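Local coordinates for MSM0271 protein (Mycobacterium smegmatis, PDB 5SUH) that forms double-ringed trimeric shell tiles of the RMM bacterial microcompartment and probably takes part in controlling passage through the shell, at residues I96-R101 / Q202-A207; I69-P74 / T177-A182. All coordinates share one frame; numbering follows the deposited sequence.

Contact 1. Residues I96-R101 / Q202-A207; sequences ILYVER and QMIGAA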
# COMPACT_ATOMS: atom_id res chain seq x y z
N ILE A 96 -19.15 -1.72 -8.05
CA ILE A 96 -17.84 -1.87 -8.66
C ILE A 96 -17.75 -1.09 -9.98
O ILE A 96 -18.67 -1.11 -10.81
CB ILE A 96 -17.50 -3.36 -8.89
CG1 ILE A 96 -17.38 -4.07 -7.55
CG2 ILE A 96 -16.21 -3.52 -9.64
CD1 ILE A 96 -17.32 -5.54 -7.63
N LEU A 97 -16.66 -0.34 -10.14
CA LEU A 97 -16.32 0.32 -11.40
C LEU A 97 -14.80 0.36 -11.55
O LEU A 97 -14.12 1.01 -10.77
CB LEU A 97 -16.90 1.73 -11.46
CG LEU A 97 -16.54 2.58 -12.68
CD1 LEU A 97 -17.18 2.05 -13.95
CD2 LEU A 97 -16.93 4.03 -12.45
N TYR A 98 -14.26 -0.35 -12.53
CA TYR A 98 -12.80 -0.42 -12.64
C TYR A 98 -12.33 -0.67 -14.07
O TYR A 98 -12.96 -1.44 -14.81
CB TYR A 98 -12.26 -1.50 -11.70
CG TYR A 98 -10.77 -1.44 -11.50
CD1 TYR A 98 -10.18 -0.39 -10.79
CD2 TYR A 98 -9.94 -2.44 -12.00
CE1 TYR A 98 -8.81 -0.32 -10.60
CE2 TYR A 98 -8.56 -2.38 -11.81
CZ TYR A 98 -8.00 -1.32 -11.12
OH TYR A 98 -6.64 -1.26 -10.93
N VAL A 99 -11.25 0.01 -14.44
CA VAL A 99 -10.56 -0.13 -15.73
C VAL A 99 -9.21 -0.85 -15.52
O VAL A 99 -8.28 -0.32 -14.91
CB VAL A 99 -10.33 1.27 -16.40
CG1 VAL A 99 -9.44 1.13 -17.62
CG2 VAL A 99 -11.67 1.94 -16.78
N GLU A 100 -9.12 -2.06 -16.04
CA GLU A 100 -8.02 -3.00 -15.78
C GLU A 100 -6.95 -2.85 -16.90
O GLU A 100 -7.07 -1.92 -17.70
CB GLU A 100 -8.61 -4.41 -15.68
CG GLU A 100 -7.72 -5.52 -15.21
CD GLU A 100 -7.33 -6.46 -16.31
OE1 GLU A 100 -7.86 -6.32 -17.43
OE2 GLU A 100 -6.50 -7.34 -16.05
N ARG A 101 -5.92 -3.70 -16.95
CA ARG A 101 -4.91 -3.66 -18.02
C ARG A 101 -5.50 -3.72 -19.42
O ARG A 101 -5.07 -2.97 -20.30
CB ARG A 101 -3.88 -4.79 -17.88
CG ARG A 101 -2.80 -4.78 -18.94
CD ARG A 101 -1.75 -5.85 -18.74
NE ARG A 101 -0.69 -5.76 -19.74
CZ ARG A 101 0.34 -4.91 -19.69
NH1 ARG A 101 0.43 -4.04 -18.69
NH2 ARG A 101 1.26 -4.90 -20.65
N GLN A 202 -11.68 -13.94 -7.35
CA GLN A 202 -10.99 -12.95 -8.19
C GLN A 202 -11.79 -12.77 -9.49
O GLN A 202 -11.79 -13.66 -10.34
CB GLN A 202 -9.58 -13.41 -8.49
CG GLN A 202 -8.58 -12.28 -8.74
CD GLN A 202 -7.22 -12.78 -9.22
OE1 GLN A 202 -6.64 -13.72 -8.66
NE2 GLN A 202 -6.69 -12.14 -10.25
N MET A 203 -12.49 -11.64 -9.63
CA MET A 203 -13.35 -11.47 -10.81
C MET A 203 -12.84 -10.45 -11.85
O MET A 203 -13.55 -10.13 -12.80
CB MET A 203 -14.77 -11.14 -10.37
CG MET A 203 -14.94 -9.83 -9.71
SD MET A 203 -16.63 -9.70 -9.12
CE MET A 203 -16.52 -10.75 -7.72
N ILE A 204 -11.63 -9.93 -11.65
CA ILE A 204 -11.04 -8.91 -12.53
C ILE A 204 -9.68 -9.35 -13.07
O ILE A 204 -8.78 -9.67 -12.30
CB ILE A 204 -10.84 -7.60 -11.79
CG1 ILE A 204 -12.18 -7.04 -11.31
CG2 ILE A 204 -10.16 -6.61 -12.69
CD1 ILE A 204 -12.00 -5.83 -10.41
N GLY A 205 -9.52 -9.32 -14.39
CA GLY A 205 -8.26 -9.71 -15.02
C GLY A 205 -8.43 -10.55 -16.29
O GLY A 205 -9.51 -10.62 -16.89
N ALA A 206 -7.36 -11.22 -16.69
CA ALA A 206 -7.44 -12.12 -17.83
C ALA A 206 -8.23 -13.40 -17.49
O ALA A 206 -8.87 -13.98 -18.37
CB ALA A 206 -6.07 -12.46 -18.31
N ALA A 207 -8.21 -13.83 -16.23
CA ALA A 207 -8.93 -15.06 -15.80
C ALA A 207 -9.53 -14.88 -14.43
O ALA A 207 -9.01 -14.14 -13.61
CB ALA A 207 -8.01 -16.29 -15.80
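I204 lays its CG2 methyl against the aliphatic part of E100, 3.7 Å from CG of E100, and the two side chains run past each other in opposite directions. The same methyl also touches the Y98 ring, which it meets obliquely, 4.2 Å from Y98 CD2. E100 reaches the loop because its CG stands anti to the backbone N (chi1 -171°) and the chain then bends at chi2 (-108°), which carries the carboxylate over the backbone at G205, with CD of E100 3.6 Å from CA of G205. Farther down the strand, I96 CD1 touches M203 SD at 4.5 Å, a thin apolar contact at the edge of the patch. Strand 93-99 is, within this chain, an outer strand of the first four-stranded BMC sheet, and loop 202-207 joins strands 197-202 and 208-214 of the second, so the contact spans the two permuted BMC domains of the tandem chain. The carboxylate finds its partners elsewhere: OE1 accepts the backbone N-H groups of Q102 and F103, and OE2 forms a salt bridge with R101 of the third subunit. R101 in turn packs against R101 of both neighbours, consistent with a place near the threefold axis, where related double-ringed shell proteins have a gated central pore; whether E100 and R101 take part in such a gate here is an inference. No hydrogen bond crosses between the two segments: the apolar contact with E100 is that of I204 CG2 on its CB and CG, while the carboxylate lies over the G205 backbone and has its polar partners in its own turn, through OE1, and on the third subunit, where OE2 meets a positive charge.

Contact 2. Residues I69-P74 / T177-A182; sequences IVEVSP and TPALFA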
# COMPACT_ATOMS: atom_id res chain seq x y z
N ILE A 69 -23.90 -7.53 -13.81
CA ILE A 69 -22.45 -7.49 -13.99
C ILE A 69 -22.09 -7.39 -15.47
O ILE A 69 -22.64 -8.13 -16.30
CB ILE A 69 -21.74 -8.72 -13.40
CG1 ILE A 69 -22.26 -10.03 -14.04
CG2 ILE A 69 -21.88 -8.74 -11.89
CD1 ILE A 69 -21.46 -11.30 -13.68
N VAL A 70 -21.21 -6.45 -15.81
CA VAL A 70 -20.82 -6.25 -17.20
C VAL A 70 -19.30 -6.10 -17.35
O VAL A 70 -18.66 -5.29 -16.64
CB VAL A 70 -21.52 -5.00 -17.81
CG1 VAL A 70 -21.10 -4.80 -19.26
CG2 VAL A 70 -23.05 -5.09 -17.67
N GLU A 71 -18.73 -6.87 -18.28
CA GLU A 71 -17.32 -6.73 -18.68
C GLU A 71 -17.25 -6.33 -20.18
O GLU A 71 -17.96 -6.90 -21.00
CB GLU A 71 -16.53 -8.04 -18.42
CG GLU A 71 -15.04 -7.95 -18.71
CD GLU A 71 -14.24 -9.23 -18.41
OE1 GLU A 71 -14.49 -9.91 -17.38
OE2 GLU A 71 -13.32 -9.53 -19.21
N VAL A 72 -16.44 -5.32 -20.53
CA VAL A 72 -16.39 -4.84 -21.92
C VAL A 72 -15.00 -4.58 -22.48
O VAL A 72 -14.01 -4.49 -21.75
CB VAL A 72 -17.13 -3.50 -22.14
CG1 VAL A 72 -18.54 -3.59 -21.59
CG2 VAL A 72 -16.33 -2.34 -21.53
N SER A 73 -14.95 -4.39 -23.79
CA SER A 73 -13.74 -4.03 -24.51
C SER A 73 -14.09 -3.00 -25.59
O SER A 73 -15.14 -3.11 -26.21
CB SER A 73 -13.13 -5.27 -25.14
OG SER A 73 -11.92 -4.95 -25.77
N PRO A 74 -13.25 -1.95 -25.77
CA PRO A 74 -12.03 -1.60 -25.04
C PRO A 74 -12.36 -1.10 -23.61
O PRO A 74 -13.47 -0.61 -23.38
CB PRO A 74 -11.43 -0.47 -25.89
CG PRO A 74 -12.58 0.18 -26.51
CD PRO A 74 -13.58 -0.93 -26.78
N THR A 177 -12.61 -18.08 -17.91
CA THR A 177 -12.46 -16.81 -18.60
C THR A 177 -13.63 -16.59 -19.59
O THR A 177 -14.11 -17.54 -20.21
CB THR A 177 -11.08 -16.68 -19.30
OG1 THR A 177 -10.91 -15.34 -19.73
CG2 THR A 177 -10.90 -17.64 -20.51
N PRO A 178 -14.13 -15.33 -19.72
CA PRO A 178 -13.75 -14.08 -19.02
C PRO A 178 -13.91 -14.11 -17.49
O PRO A 178 -14.77 -14.79 -16.94
CB PRO A 178 -14.71 -13.02 -19.61
CG PRO A 178 -15.24 -13.62 -20.87
CD PRO A 178 -15.25 -15.12 -20.65
N ALA A 179 -13.07 -13.33 -16.83
CA ALA A 179 -12.93 -13.33 -15.39
C ALA A 179 -14.23 -13.02 -14.63
O ALA A 179 -14.41 -13.53 -13.51
CB ALA A 179 -11.84 -12.31 -14.98
N LEU A 180 -15.10 -12.20 -15.19
CA LEU A 180 -16.22 -11.70 -14.40
C LEU A 180 -17.25 -12.82 -14.13
O LEU A 180 -18.04 -12.72 -13.18
CB LEU A 180 -16.89 -10.51 -15.07
CG LEU A 180 -17.80 -9.65 -14.17
CD1 LEU A 180 -17.08 -9.31 -12.87
CD2 LEU A 180 -18.28 -8.38 -14.84
N PHE A 181 -17.16 -13.92 -14.87
CA PHE A 181 -18.07 -15.05 -14.65
C PHE A 181 -17.83 -15.71 -13.30
O PHE A 181 -18.65 -16.50 -12.82
CB PHE A 181 -17.94 -16.11 -15.74
CG PHE A 181 -18.66 -15.78 -17.01
CD1 PHE A 181 -20.02 -15.48 -17.00
CD2 PHE A 181 -17.98 -15.75 -18.22
CE1 PHE A 181 -20.69 -15.19 -18.19
CE2 PHE A 181 -18.64 -15.44 -19.40
CZ PHE A 181 -20.00 -15.16 -19.38
N ALA A 182 -16.71 -15.37 -12.68
CA ALA A 182 -16.39 -15.88 -11.35
C ALA A 182 -17.46 -15.42 -10.35
O ALA A 182 -17.70 -16.06 -9.31
CB ALA A 182 -15.02 -15.44 -10.92
O HOH W 1 -11.47 -11.34 -18.52
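L180 pushes its CD2 methyl onto the backbone of strand 66-73, 3.5 Å from the carbonyl carbon of V70 and 3.8 Å from CB of I69. Its CG is anti to the backbone N (chi1 -163°), which sends the branch across the strand between I69 and E71. I69 closes the far flank: CG1 takes the crowded position between N and the carbonyl carbon (chi1 58°), and CD1 comes 3.7 Å from the backbone O of L180. This is the dense half, mostly hydrocarbon against side chain and backbone. The sheet here is the first of the chain's two BMC sheets, with 66-73 between strands 32-39 and 104-110, and the turn pressed on it leads from strand 170-177 into helix 182-192 of the second domain. Beyond L180 the packing gives way to a polar, water-bridged half. The extended E71 chain brings OE1 to the N-H of L180 at 3.2 Å, met nearly end-on to the C-O bond but with a bent N-H angle of 137°. P178, which follows a cis peptide bond, rests CB 3.8 Å from OE2 of E71. A water fills in where the carboxylate does not bond A179 directly: it donates to E71 OE2 at 2.7 Å and accepts from A179 N at 3.1 Å. OE2 also forms a salt bridge with R34 of strand 32-39.

Contacts 1 and 2 cross the same domain boundary side by side, their centres about 8 Å apart, with their four segments alternating along the chain. Loop 202-207 and turn 177-182 touch directly: A206 O and T177 OG1 are 2.8 Å apart, a probable hydrogen bond, and CB of A179 packs 3.5 Å from both G205 O and M203 O. M203 also meets L180, linking the apolar parts of the two. On the first domain's side F103 connects the acidic residues, giving its N-H to E100 and packing on E71. Contact 1 faces the R101 cluster between subunits, whereas the charge in contact 2 is paired within its own chain, with R34.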